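Local structure of phosphatidylserine synthase (Haemophilus influenzae, 3HSI) at residues Leu19-Leu24 with Lys239-Leu244; Asp150-Ser155 with Glu182-Met187; Tyr232-Ala237 with Val246-Gly251; Tyr374-Gly379 with Gly394-Asp399. The protein belongs to the phospholipase D superfamily of enzymes and carries its active-site motif together with a PLD-like domain. One frame throughout, in Å; residues are numbered along the deposited sequence.

In the fold
The chain starts contact 1 at Leu19-Leu24 and closes it only at Lys239-Leu244, after more than 200 residues. Contact 2 lies wholly within that span. It joins strand 151-155 to helix 181-195, closing a short loop through strand 171-179. Contact 3 opens at Tyr232-Ala237, before contact 1 has closed, and closes at Val246-Gly251, so the two cross. Contact 4 follows in series and pairs strand 374-378 with strand 391-398. Contacts 1, 3 and 4 reach one mixed sheet, where strands 22-23, 245-252 and 391-398 lie in that order. The strand of contact 2 belongs to the other sheet. Tyr154 and helix 181-195 bring it against contacts 3 and 4.

Contact 1: Leu19-Leu24 with Lys239-Leu244; sequences LPFLAL and KLPNVL
The two segments run alongside each other in the same direction, without pairing as regular sheet, and their backbones are joined directly by one hydrogen bond, Leu24 N to Leu244 O at 2.8 Å. The N-H···O angle is 154°, and the donor sits above the carbonyl plane rather than on a lone pair. The CA atoms of Leu24 and Leu244 are 5.6 Å apart. At the other end a water accepts the N-H of Leu240 and lies 2.7 Å from Leu19 O. The same water is in plane at the edge of the Phe21 ring. Between these ends the side chains meet. Phe21 crosses Pro241 at about a right angle, with Phe21 CB 3.9 Å from Pro241 CG. Val243 holds CG1 in the crowded position between its backbone N and carbonyl carbon (chi1 74°), and this methyl meets Ala23 CB at 3.9 Å. The Leu244 side chain lies against the oxygen end of the Leu24 carbonyl, with Leu244 CG 3.4 Å from Leu24 O. Beyond the segments, Leu22 hydrogen-bonds through its backbone to Val246. The arrangement is that of a short N-terminal strand, 22-23, added antiparallel beside strand 245-252 of a mixed beta sheet, with the loop 239-244 packed along the N-terminal segment.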
loop_
_atom_site.group_PDB
_atom_site.type_symbol
_atom_site.label_atom_id
_atom_site.label_comp_id
_atom_site.label_asym_id
_atom_site.label_seq_id
_atom_site.Cartn_x
_atom_site.Cartn_y
_atom_site.Cartn_z
ATOM N N LEU C 19 17.833 -20.122 13.986
ATOM C CA LEU C 19 16.519 -20.773 13.792
ATOM C C LEU C 19 16.352 -22.070 14.586
ATOM O O LEU C 19 17.291 -22.851 14.689
ATOM C CB LEU C 19 16.241 -21.052 12.302
ATOM C CG LEU C 19 16.093 -19.759 11.482
ATOM C CD1 LEU C 19 15.867 -20.077 10.026
ATOM C CD2 LEU C 19 14.933 -18.892 12.023
ATOM N N PRO C 20 15.154 -22.289 15.157
ATOM C CA PRO C 20 14.853 -23.565 15.798
ATOM C C PRO C 20 14.340 -24.563 14.759
ATOM O O PRO C 20 13.656 -24.173 13.813
ATOM C CB PRO C 20 13.733 -23.201 16.790
ATOM C CG PRO C 20 12.966 -22.088 16.114
ATOM C CD PRO C 20 14.047 -21.300 15.326
ATOM N N PHE C 21 14.684 -25.829 14.927
ATOM C CA PHE C 21 14.421 -26.814 13.905
ATOM C C PHE C 21 13.949 -28.071 14.574
ATOM O O PHE C 21 14.450 -28.431 15.617
ATOM C CB PHE C 21 15.694 -27.161 13.135
ATOM C CG PHE C 21 15.959 -26.257 11.985
ATOM C CD1 PHE C 21 15.284 -26.444 10.770
ATOM C CD2 PHE C 21 16.901 -25.222 12.105
ATOM C CE1 PHE C 21 15.507 -25.570 9.686
ATOM C CE2 PHE C 21 17.160 -24.357 11.023
ATOM C CZ PHE C 21 16.456 -24.529 9.806
ATOM N N LEU C 22 12.991 -28.726 13.943
ATOM C CA LEU C 22 12.433 -29.965 14.434
ATOM C C LEU C 22 12.898 -31.109 13.527
ATOM O O LEU C 22 12.805 -31.029 12.290
ATOM C CB LEU C 22 10.911 -29.816 14.419
ATOM C CG LEU C 22 9.970 -31.011 14.452
ATOM C CD1 LEU C 22 10.063 -31.811 15.762
ATOM C CD2 LEU C 22 8.537 -30.471 14.238
ATOM N N ALA C 23 13.391 -32.167 14.147
ATOM C CA ALA C 23 13.965 -33.309 13.439
ATOM C C ALA C 23 12.934 -34.038 12.594
ATOM O O ALA C 23 11.797 -34.233 13.011
ATOM C CB ALA C 23 14.644 -34.260 14.422
ATOM N N LEU C 24 13.327 -34.431 11.397
ATOM C CA LEU C 24 12.392 -34.983 10.430
ATOM C C LEU C 24 13.025 -36.188 9.750
ATOM O O LEU C 24 14.070 -36.041 9.128
ATOM C CB LEU C 24 12.173 -33.908 9.379
ATOM C CG LEU C 24 10.849 -33.446 8.818
ATOM C CD1 LEU C 24 11.225 -32.445 7.750
ATOM C CD2 LEU C 24 10.106 -34.589 8.200
ATOM N N LYS C 239 18.753 -25.655 17.861
ATOM C CA LYS C 239 19.539 -24.913 16.884
ATOM C C LYS C 239 20.621 -25.820 16.273
ATOM O O LYS C 239 21.097 -26.751 16.927
ATOM C CB LYS C 239 20.168 -23.699 17.541
ATOM C CG LYS C 239 19.185 -22.583 17.795
ATOM C CD LYS C 239 19.839 -21.555 18.664
ATOM C CE LYS C 239 18.866 -20.537 19.206
ATOM N NZ LYS C 239 19.724 -19.620 20.016
ATOM N N LEU C 240 20.962 -25.565 15.009
ATOM C CA LEU C 240 21.979 -26.343 14.273
ATOM C C LEU C 240 21.936 -27.858 14.515
ATOM O O LEU C 240 22.921 -28.444 14.966
ATOM C CB LEU C 240 23.391 -25.802 14.547
ATOM C CG LEU C 240 23.659 -24.387 14.001
ATOM C CD1 LEU C 240 25.078 -23.956 14.334
ATOM C CD2 LEU C 240 23.444 -24.308 12.501
ATOM N N PRO C 241 20.800 -28.501 14.204
ATOM C CA PRO C 241 20.801 -29.948 14.391
ATOM C C PRO C 241 21.728 -30.590 13.363
ATOM O O PRO C 241 22.140 -29.947 12.394
ATOM C CB PRO C 241 19.360 -30.334 14.116
ATOM C CG PRO C 241 18.915 -29.341 13.100
ATOM C CD PRO C 241 19.594 -28.040 13.489
ATOM N N ASN C 242 22.069 -31.844 13.588
ATOM C CA ASN C 242 22.968 -32.529 12.690
ATOM C C ASN C 242 22.174 -33.536 11.847
ATOM O O ASN C 242 22.694 -34.557 11.409
ATOM C CB ASN C 242 24.085 -33.224 13.493
ATOM C CG ASN C 242 25.142 -33.845 12.583
ATOM O OD1 ASN C 242 25.328 -33.389 11.441
ATOM N ND2 ASN C 242 25.826 -34.904 13.062
ATOM N N VAL C 243 20.894 -33.249 11.652
ATOM C CA VAL C 243 19.981 -34.213 11.049
ATOM C C VAL C 243 18.975 -33.402 10.267
ATOM O O VAL C 243 18.741 -32.221 10.587
ATOM C CB VAL C 243 19.295 -35.130 12.138
ATOM C CG1 VAL C 243 18.211 -34.379 12.918
ATOM C CG2 VAL C 243 18.701 -36.370 11.501
ATOM N N LEU C 244 18.414 -34.019 9.231
ATOM C CA LEU C 244 17.344 -33.430 8.428
ATOM C C LEU C 244 16.238 -32.851 9.338
ATOM O O LEU C 244 15.782 -33.530 10.270
ATOM C CB LEU C 244 16.756 -34.522 7.531
ATOM C CG LEU C 244 15.517 -34.152 6.696
ATOM C CD1 LEU C 244 15.813 -32.987 5.708
ATOM C CD2 LEU C 244 15.034 -35.385 5.979
HETATM O O HOH W 1 19.763 -23.304 13.634
#

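Contact 2: Asp150-Ser155 with Glu182-Met187; sequences DTVLYS and ELADSM
Val152 points its two methyls at helix 181-195 and is the centre of the contact. CG1 stands anti to the backbone N (chi1 176°), and CG2 lies beside that N. The selenium of Met187, modelled as selenomethionine, touches both branches and is 3.8 Å from Val152 CG1. The two side chains cross at about a right angle. Val152 CG2 also reaches the helix backbone, 3.9 Å from Ala184 CA, and it meets Leu183 CG at 4.1 Å. Met187 bends at chi3 (92°), which brings its CE to the edge of the Tyr154 ring, near the ring plane. The tip of that ring has its partner outside the segments, as Tyr154 OH hydrogen-bonds to Asn393 OD1. This is a helix lying across a beta sheet, with the N-to-C directions of strand 151-155 and helix 182-187 at 68°. The strand pairs antiparallel with strand 146-148 in a hairpin, and it falls within the phospholipase D active-site motif region. At the hairpin turn, Ala184 CB packs 3.7 Å from Asp150 CA. The Asp150 and Asp185 side chains cross obliquely there, with OD1 of Asp150 4.1 Å from OD1 of Asp185. A water donates to both oxygens, 2.5 Å from Asp150 OD1 and 2.6 Å from Asp185 OD1. Arg52 forms a salt bridge with Asp185 OD1 and a long, weak ion pair with Asp150 OD1, which probably eases the repulsion.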
loop_
_atom_site.group_PDB
_atom_site.type_symbol
_atom_site.label_atom_id
_atom_site.label_comp_id
_atom_site.label_asym_id
_atom_site.label_seq_id
_atom_site.Cartn_x
_atom_site.Cartn_y
_atom_site.Cartn_z
ATOM N N ASP C 150 -2.364 -36.042 11.827
ATOM C CA ASP C 150 -0.937 -35.766 12.026
ATOM C C ASP C 150 -0.132 -35.644 10.701
ATOM O O ASP C 150 1.112 -35.718 10.712
ATOM C CB ASP C 150 -0.300 -36.855 12.895
ATOM C CG ASP C 150 -0.732 -36.798 14.360
ATOM O OD1 ASP C 150 -1.128 -35.713 14.864
ATOM O OD2 ASP C 150 -0.652 -37.863 15.028
ATOM N N THR C 151 -0.823 -35.431 9.576
ATOM C CA THR C 151 -0.163 -35.292 8.278
ATOM C C THR C 151 -0.311 -33.874 7.687
ATOM O O THR C 151 -1.429 -33.341 7.598
ATOM C CB THR C 151 -0.667 -36.398 7.306
ATOM O OG1 THR C 151 -0.433 -37.661 7.932
ATOM C CG2 THR C 151 0.072 -36.401 5.987
ATOM N N VAL C 152 0.817 -33.257 7.315
ATOM C CA VAL C 152 0.790 -31.989 6.605
ATOM C C VAL C 152 0.905 -32.200 5.086
ATOM O O VAL C 152 1.827 -32.864 4.611
ATOM C CB VAL C 152 1.865 -31.020 7.095
ATOM C CG1 VAL C 152 1.851 -29.751 6.265
ATOM C CG2 VAL C 152 1.632 -30.649 8.557
ATOM N N LEU C 153 -0.043 -31.632 4.333
ATOM C CA LEU C 153 0.085 -31.553 2.881
ATOM C C LEU C 153 0.287 -30.080 2.544
ATOM O O LEU C 153 -0.615 -29.273 2.720
ATOM C CB LEU C 153 -1.150 -32.142 2.193
ATOM C CG LEU C 153 -1.113 -32.352 0.673
ATOM C CD1 LEU C 153 0.062 -33.254 0.236
ATOM C CD2 LEU C 153 -2.438 -32.954 0.144
ATOM N N TYR C 154 1.484 -29.736 2.099
ATOM C CA TYR C 154 1.834 -28.341 1.878
ATOM C C TYR C 154 1.945 -28.057 0.382
ATOM O O TYR C 154 2.610 -28.798 -0.346
ATOM C CB TYR C 154 3.137 -27.986 2.600
ATOM C CG TYR C 154 3.396 -26.490 2.679
ATOM C CD1 TYR C 154 3.007 -25.749 3.801
ATOM C CD2 TYR C 154 4.022 -25.804 1.611
ATOM C CE1 TYR C 154 3.231 -24.367 3.859
ATOM C CE2 TYR C 154 4.239 -24.449 1.661
ATOM C CZ TYR C 154 3.845 -23.728 2.790
ATOM O OH TYR C 154 4.060 -22.368 2.824
ATOM N N SER C 155 1.316 -26.971 -0.063
ATOM C CA SER C 155 1.337 -26.600 -1.467
ATOM C C SER C 155 0.857 -25.174 -1.678
ATOM O O SER C 155 0.028 -24.660 -0.908
ATOM C CB SER C 155 0.414 -27.507 -2.282
ATOM O OG SER C 155 0.493 -27.141 -3.640
ATOM N N GLU C 182 4.218 -33.468 15.461
ATOM C CA GLU C 182 4.599 -32.235 16.135
ATOM C C GLU C 182 4.518 -31.052 15.145
ATOM O O GLU C 182 4.093 -29.948 15.521
ATOM C CB GLU C 182 6.015 -32.370 16.724
ATOM C CG GLU C 182 6.138 -32.052 18.207
ATOM C CD GLU C 182 7.446 -31.264 18.582
ATOM O OE1 GLU C 182 8.405 -31.928 19.045
ATOM O OE2 GLU C 182 7.509 -29.998 18.425
ATOM N N LEU C 183 4.892 -31.280 13.882
ATOM C CA LEU C 183 4.677 -30.253 12.859
ATOM C C LEU C 183 3.167 -30.005 12.669
ATOM O O LEU C 183 2.712 -28.851 12.617
ATOM C CB LEU C 183 5.331 -30.617 11.495
ATOM C CG LEU C 183 5.146 -29.500 10.421
ATOM C CD1 LEU C 183 5.761 -28.205 10.882
ATOM C CD2 LEU C 183 5.715 -29.817 9.042
ATOM N N ALA C 184 2.390 -31.082 12.594
ATOM C CA ALA C 184 0.955 -30.935 12.428
ATOM C C ALA C 184 0.377 -30.135 13.598
ATOM O O ALA C 184 -0.340 -29.163 13.386
ATOM C CB ALA C 184 0.248 -32.299 12.268
ATOM N N ASP C 185 0.711 -30.530 14.823
ATOM C CA ASP C 185 0.209 -29.811 16.014
ATOM C C ASP C 185 0.616 -28.330 15.964
ATOM O O ASP C 185 -0.154 -27.472 16.299
ATOM C CB ASP C 185 0.730 -30.443 17.283
ATOM C CG ASP C 185 0.081 -31.790 17.579
ATOM O OD1 ASP C 185 -0.937 -32.167 16.924
ATOM O OD2 ASP C 185 0.604 -32.485 18.473
ATOM N N SER C 186 1.814 -28.037 15.489
ATOM C CA SER C 186 2.291 -26.648 15.454
ATOM C C SER C 186 1.484 -25.803 14.482
ATOM O O SER C 186 1.209 -24.633 14.747
ATOM C CB SER C 186 3.762 -26.613 15.037
ATOM O OG SER C 186 4.201 -25.274 14.904
HETATM N N MSE C 187 1.116 -26.400 13.350
HETATM C CA MSE C 187 0.380 -25.685 12.332
HETATM C C MSE C 187 -1.095 -25.389 12.739
HETATM O O MSE C 187 -1.591 -24.244 12.615
HETATM C CB MSE C 187 0.535 -26.418 10.998
HETATM C CG MSE C 187 1.998 -26.344 10.540
HETATM SE SE MSE C 187 2.235 -26.904 8.709
HETATM C CE MSE C 187 2.033 -25.120 7.896
HETATM O O HOH W 2 -0.952 -34.733 17.211
#

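Contact 3: Tyr232-Ala237 with Val246-Gly251; sequences YSLKSA and VSPLFG
A CH-pi contact between Pro248 and Tyr232 is the main feature. Pro248 CB sits over one face of the Tyr232 ring, 4.1 Å from its centroid and offset toward the rim. The Tyr232 side chain leaves with CG beside the backbone N (chi1 -70°), which turns the ring toward strand 245-252. Phe190 stacks on the same ring from helix 181-195.

Apolar contacts surround this pair. Tyr232 CB meets Pro248 CG at 3.6 Å. Further along the ring, Tyr232 CE2 comes 3.8 Å from Phe250 CB, and the two side chains cross at about a right angle. Phe250 has CG anti to its backbone N (chi1 174°), so its ring leads away from the segment 232-237. On the CD side of the proline ring, Leu234 and Pro248 reach each other tip to tip. Leu234 CD1 is 3.7 Å from Pro248 CD, and Leu234 CD2 also lies against the proline ring.

Polar contact between the segments goes through water, as no direct hydrogen bond joins them. One water accepts the N-H of Tyr232 at 3.0 Å from N and donates to Pro248 O, also at 3.0 Å. It lies in plane at the edge of the Tyr232 ring. Tyr232 OH is hydrogen-bonded to Asn393 ND2.

The proline has no N-H to give, and its ring serves here as an apolar surface for both Tyr232 and Leu234. The loop therefore lies on the strand by side-chain packing and one water bridge, not as a further strand of the sheet.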
loop_
_atom_site.group_PDB
_atom_site.type_symbol
_atom_site.label_atom_id
_atom_site.label_comp_id
_atom_site.label_asym_id
_atom_site.label_seq_id
_atom_site.Cartn_x
_atom_site.Cartn_y
_atom_site.Cartn_z
ATOM N N TYR C 232 4.858 -19.488 14.715
ATOM C CA TYR C 232 4.616 -20.905 15.008
ATOM C C TYR C 232 5.454 -21.257 16.236
ATOM O O TYR C 232 6.462 -20.609 16.472
ATOM C CB TYR C 232 5.035 -21.779 13.839
ATOM C CG TYR C 232 4.160 -21.654 12.606
ATOM C CD1 TYR C 232 3.065 -22.486 12.437
ATOM C CD2 TYR C 232 4.424 -20.706 11.620
ATOM C CE1 TYR C 232 2.258 -22.398 11.333
ATOM C CE2 TYR C 232 3.606 -20.607 10.485
ATOM C CZ TYR C 232 2.532 -21.476 10.363
ATOM O OH TYR C 232 1.673 -21.435 9.301
ATOM N N SER C 233 5.024 -22.235 17.032
ATOM C CA SER C 233 5.818 -22.707 18.179
ATOM C C SER C 233 6.208 -24.171 17.994
ATOM O O SER C 233 5.455 -24.961 17.458
ATOM C CB SER C 233 5.034 -22.596 19.495
ATOM O OG SER C 233 4.883 -21.259 19.877
ATOM N N LEU C 234 7.401 -24.505 18.456
ATOM C CA LEU C 234 7.879 -25.866 18.400
ATOM C C LEU C 234 8.144 -26.343 19.818
ATOM O O LEU C 234 8.545 -25.553 20.678
ATOM C CB LEU C 234 9.145 -25.934 17.546
ATOM C CG LEU C 234 8.949 -25.629 16.061
ATOM C CD1 LEU C 234 10.289 -25.619 15.340
ATOM C CD2 LEU C 234 7.969 -26.627 15.412
ATOM N N LYS C 235 7.907 -27.623 20.073
ATOM C CA LYS C 235 8.230 -28.153 21.384
ATOM C C LYS C 235 9.641 -28.727 21.506
ATOM O O LYS C 235 10.329 -28.447 22.486
ATOM C CB LYS C 235 7.176 -29.156 21.855
ATOM C CG LYS C 235 6.013 -28.485 22.528
ATOM C CD LYS C 235 4.870 -29.443 22.814
ATOM C CE LYS C 235 3.661 -28.636 23.280
ATOM N NZ LYS C 235 2.381 -29.039 22.624
ATOM N N SER C 236 10.081 -29.535 20.544
ATOM C CA SER C 236 11.381 -30.188 20.712
ATOM C C SER C 236 12.467 -29.706 19.735
ATOM O O SER C 236 13.316 -30.495 19.291
ATOM C CB SER C 236 11.260 -31.738 20.809
ATOM O OG SER C 236 10.730 -32.327 19.625
ATOM N N ALA C 237 12.450 -28.391 19.460
ATOM C CA ALA C 237 13.373 -27.730 18.524
ATOM C C ALA C 237 14.772 -27.452 19.089
ATOM O O ALA C 237 14.934 -27.020 20.243
ATOM C CB ALA C 237 12.764 -26.448 18.004
ATOM N N VAL C 246 13.057 -29.330 10.010
ATOM C CA VAL C 246 12.074 -28.428 9.455
ATOM C C VAL C 246 11.796 -27.281 10.433
ATOM O O VAL C 246 11.729 -27.491 11.639
ATOM C CB VAL C 246 10.756 -29.181 9.001
ATOM C CG1 VAL C 246 9.964 -29.746 10.213
ATOM C CG2 VAL C 246 9.875 -28.259 8.171
ATOM N N SER C 247 11.723 -26.059 9.902
ATOM C CA SER C 247 11.377 -24.877 10.710
ATOM C C SER C 247 10.217 -24.080 10.084
ATOM O O SER C 247 10.380 -23.535 8.991
ATOM C CB SER C 247 12.601 -23.970 10.868
ATOM O OG SER C 247 12.398 -22.963 11.866
ATOM N N PRO C 248 9.045 -24.001 10.774
ATOM C CA PRO C 248 7.858 -23.338 10.216
ATOM C C PRO C 248 7.892 -21.823 10.421
ATOM O O PRO C 248 8.156 -21.348 11.511
ATOM C CB PRO C 248 6.703 -23.929 11.037
ATOM C CG PRO C 248 7.278 -24.194 12.350
ATOM C CD PRO C 248 8.751 -24.606 12.082
ATOM N N LEU C 249 7.555 -21.075 9.387
ATOM C CA LEU C 249 7.852 -19.635 9.362
ATOM C C LEU C 249 6.612 -18.882 8.957
ATOM O O LEU C 249 5.884 -19.365 8.122
ATOM C CB LEU C 249 8.957 -19.371 8.319
ATOM C CG LEU C 249 10.354 -19.967 8.561
ATOM C CD1 LEU C 249 11.283 -19.675 7.377
ATOM C CD2 LEU C 249 10.947 -19.387 9.879
ATOM N N PHE C 250 6.398 -17.692 9.517
ATOM C CA PHE C 250 5.247 -16.838 9.172
ATOM C C PHE C 250 5.697 -15.398 8.891
ATOM O O PHE C 250 6.626 -14.899 9.492
ATOM C CB PHE C 250 4.161 -16.876 10.274
ATOM C CG PHE C 250 3.016 -15.901 10.045
ATOM C CD1 PHE C 250 2.055 -16.147 9.061
ATOM C CD2 PHE C 250 2.931 -14.720 10.783
ATOM C CE1 PHE C 250 1.025 -15.264 8.830
ATOM C CE2 PHE C 250 1.904 -13.820 10.563
ATOM C CZ PHE C 250 0.949 -14.080 9.581
ATOM N N GLY C 251 5.038 -14.727 7.977
ATOM C CA GLY C 251 5.324 -13.313 7.765
ATOM C C GLY C 251 4.106 -12.592 7.270
ATOM O O GLY C 251 3.347 -13.125 6.444
HETATM O O HOH W 3 7.352 -18.964 13.136
#

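Contact 4: Tyr374-Gly379 with Gly394-Asp399; sequences YILLTG and GLLIYD
Tyr374 can be followed outward along the neighbouring strand. Tyr374 CB starts 4.0 Å from Ile397 O and close to a methyl of Leu396. With CG beside the backbone N (chi1 -60°), the ring then runs toward Tyr398. Tyr374 CD1 passes 4.0 Å from Leu396 CD1. Tyr374 CE1 makes the closest approach of the ring, 3.5 Å from Tyr398 CD1. CZ meets CD1 and CE1 of Tyr398. At the tip, Tyr374 OH lies 4.0 Å from Tyr398 CE1. The two tyrosines lie side by side and point the same way. Their planes are 26° apart but slid, so the rings barely overlap.

The backbones form an antiparallel ladder. Ile375 with Ile397 and Leu377 with Leu395 are the hydrogen-bonded pairs, each with two N-H to O bonds. The shortest is Leu395 N to Leu377 O at 2.8 Å. Tyr374 CA also makes a CA-H···O contact of 3.3 Å to Ile397 O. On the face of Ile375 and Leu377, Leu377 CD1 meets Ile397 CD1 at 3.7 Å.

The two strands, both within the PLD-like region of the sequence, are inner members of the mixed sheet. Strand 367-370 pairs with 374-378, and strand 245-252 with 391-398. Helix 258-268 packs on the face of Tyr374, Leu376 and Leu396. The face of Ile375, Leu377 and Leu395 meets strand 171-179 of the other sheet.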
loop_
_atom_site.group_PDB
_atom_site.type_symbol
_atom_site.label_atom_id
_atom_site.label_comp_id
_atom_site.label_asym_id
_atom_site.label_seq_id
_atom_site.Cartn_x
_atom_site.Cartn_y
_atom_site.Cartn_z
ATOM N N TYR C 374 19.592 -26.010 2.196
ATOM C CA TYR C 374 18.234 -25.519 2.495
ATOM C C TYR C 374 17.281 -25.652 1.330
ATOM O O TYR C 374 17.663 -25.412 0.174
ATOM C CB TYR C 374 18.270 -24.045 2.838
ATOM C CG TYR C 374 19.118 -23.693 4.032
ATOM C CD1 TYR C 374 18.614 -23.840 5.329
ATOM C CD2 TYR C 374 20.401 -23.204 3.862
ATOM C CE1 TYR C 374 19.357 -23.506 6.432
ATOM C CE2 TYR C 374 21.180 -22.876 4.963
ATOM C CZ TYR C 374 20.640 -23.022 6.244
ATOM O OH TYR C 374 21.379 -22.689 7.332
ATOM N N ILE C 375 16.030 -25.966 1.665
ATOM C CA ILE C 375 14.915 -26.146 0.730
ATOM C C ILE C 375 13.724 -25.456 1.403
ATOM O O ILE C 375 13.189 -25.937 2.401
ATOM C CB ILE C 375 14.565 -27.685 0.519
ATOM C CG1 ILE C 375 15.770 -28.457 -0.010
ATOM C CG2 ILE C 375 13.425 -27.890 -0.476
ATOM C CD1 ILE C 375 16.413 -29.374 1.013
ATOM N N LEU C 376 13.310 -24.326 0.846
ATOM C CA LEU C 376 12.176 -23.590 1.351
ATOM C C LEU C 376 10.914 -23.915 0.571
ATOM O O LEU C 376 10.832 -23.660 -0.655
ATOM C CB LEU C 376 12.435 -22.088 1.241
ATOM C CG LEU C 376 11.297 -21.194 1.728
ATOM C CD1 LEU C 376 11.016 -21.474 3.203
ATOM C CD2 LEU C 376 11.608 -19.684 1.507
ATOM N N LEU C 377 9.939 -24.453 1.288
ATOM C CA LEU C 377 8.622 -24.676 0.739
ATOM C C LEU C 377 7.797 -23.490 1.169
ATOM O O LEU C 377 7.666 -23.207 2.371
ATOM C CB LEU C 377 7.999 -25.958 1.298
ATOM C CG LEU C 377 8.928 -27.164 1.428
ATOM C CD1 LEU C 377 8.224 -28.337 2.170
ATOM C CD2 LEU C 377 9.490 -27.615 0.093
ATOM N N THR C 378 7.229 -22.785 0.207
ATOM C CA THR C 378 6.553 -21.587 0.544
ATOM C C THR C 378 5.451 -21.307 -0.438
ATOM O O THR C 378 5.518 -21.734 -1.600
ATOM C CB THR C 378 7.549 -20.415 0.656
ATOM O OG1 THR C 378 6.899 -19.303 1.252
ATOM C CG2 THR C 378 8.161 -20.003 -0.707
ATOM N N GLY C 379 4.422 -20.613 0.028
ATOM C CA GLY C 379 3.435 -20.074 -0.874
ATOM C C GLY C 379 3.838 -18.690 -1.346
ATOM O O GLY C 379 3.109 -18.070 -2.110
ATOM N N GLY C 394 5.954 -20.528 5.448
ATOM C CA GLY C 394 6.942 -21.388 4.848
ATOM C C GLY C 394 7.377 -22.525 5.752
ATOM O O GLY C 394 7.318 -22.423 6.992
ATOM N N LEU C 395 7.787 -23.622 5.124
ATOM C CA LEU C 395 8.511 -24.658 5.837
ATOM C C LEU C 395 9.947 -24.602 5.321
ATOM O O LEU C 395 10.220 -24.886 4.142
ATOM C CB LEU C 395 7.871 -26.035 5.618
ATOM C CG LEU C 395 6.373 -26.146 5.933
ATOM C CD1 LEU C 395 5.787 -27.549 5.579
ATOM C CD2 LEU C 395 6.094 -25.794 7.418
ATOM N N LEU C 396 10.852 -24.190 6.193
ATOM C CA LEU C 396 12.263 -24.251 5.868
ATOM C C LEU C 396 12.820 -25.598 6.260
ATOM O O LEU C 396 12.927 -25.923 7.444
ATOM C CB LEU C 396 13.083 -23.117 6.513
ATOM C CG LEU C 396 14.582 -23.129 6.145
ATOM C CD1 LEU C 396 14.815 -22.900 4.623
ATOM C CD2 LEU C 396 15.397 -22.102 6.956
ATOM N N ILE C 397 13.184 -26.379 5.249
ATOM C CA ILE C 397 13.875 -27.637 5.475
ATOM C C ILE C 397 15.411 -27.430 5.488
ATOM O O ILE C 397 15.984 -26.845 4.581
ATOM C CB ILE C 397 13.492 -28.685 4.408
ATOM C CG1 ILE C 397 11.987 -28.974 4.488
ATOM C CG2 ILE C 397 14.296 -29.924 4.601
ATOM C CD1 ILE C 397 11.441 -29.735 3.324
ATOM N N TYR C 398 16.037 -27.895 6.557
ATOM C CA TYR C 398 17.482 -27.918 6.702
ATOM C C TYR C 398 17.963 -29.366 6.565
ATOM O O TYR C 398 17.554 -30.245 7.338
ATOM C CB TYR C 398 17.844 -27.371 8.072
ATOM C CG TYR C 398 19.331 -27.278 8.359
ATOM C CD1 TYR C 398 20.222 -26.753 7.410
ATOM C CD2 TYR C 398 19.834 -27.652 9.610
ATOM C CE1 TYR C 398 21.596 -26.655 7.685
ATOM C CE2 TYR C 398 21.199 -27.559 9.902
ATOM C CZ TYR C 398 22.065 -27.067 8.932
ATOM O OH TYR C 398 23.386 -26.959 9.219
ATOM N N ASP C 399 18.854 -29.581 5.602
ATOM C CA ASP C 399 19.336 -30.903 5.241
ATOM C C ASP C 399 20.865 -30.944 5.238
ATOM O O ASP C 399 21.464 -31.095 4.177
ATOM C CB ASP C 399 18.785 -31.291 3.861
ATOM C CG ASP C 399 19.070 -32.731 3.495
ATOM O OD1 ASP C 399 19.342 -33.554 4.423
ATOM O OD2 ASP C 399 19.038 -33.028 2.267
#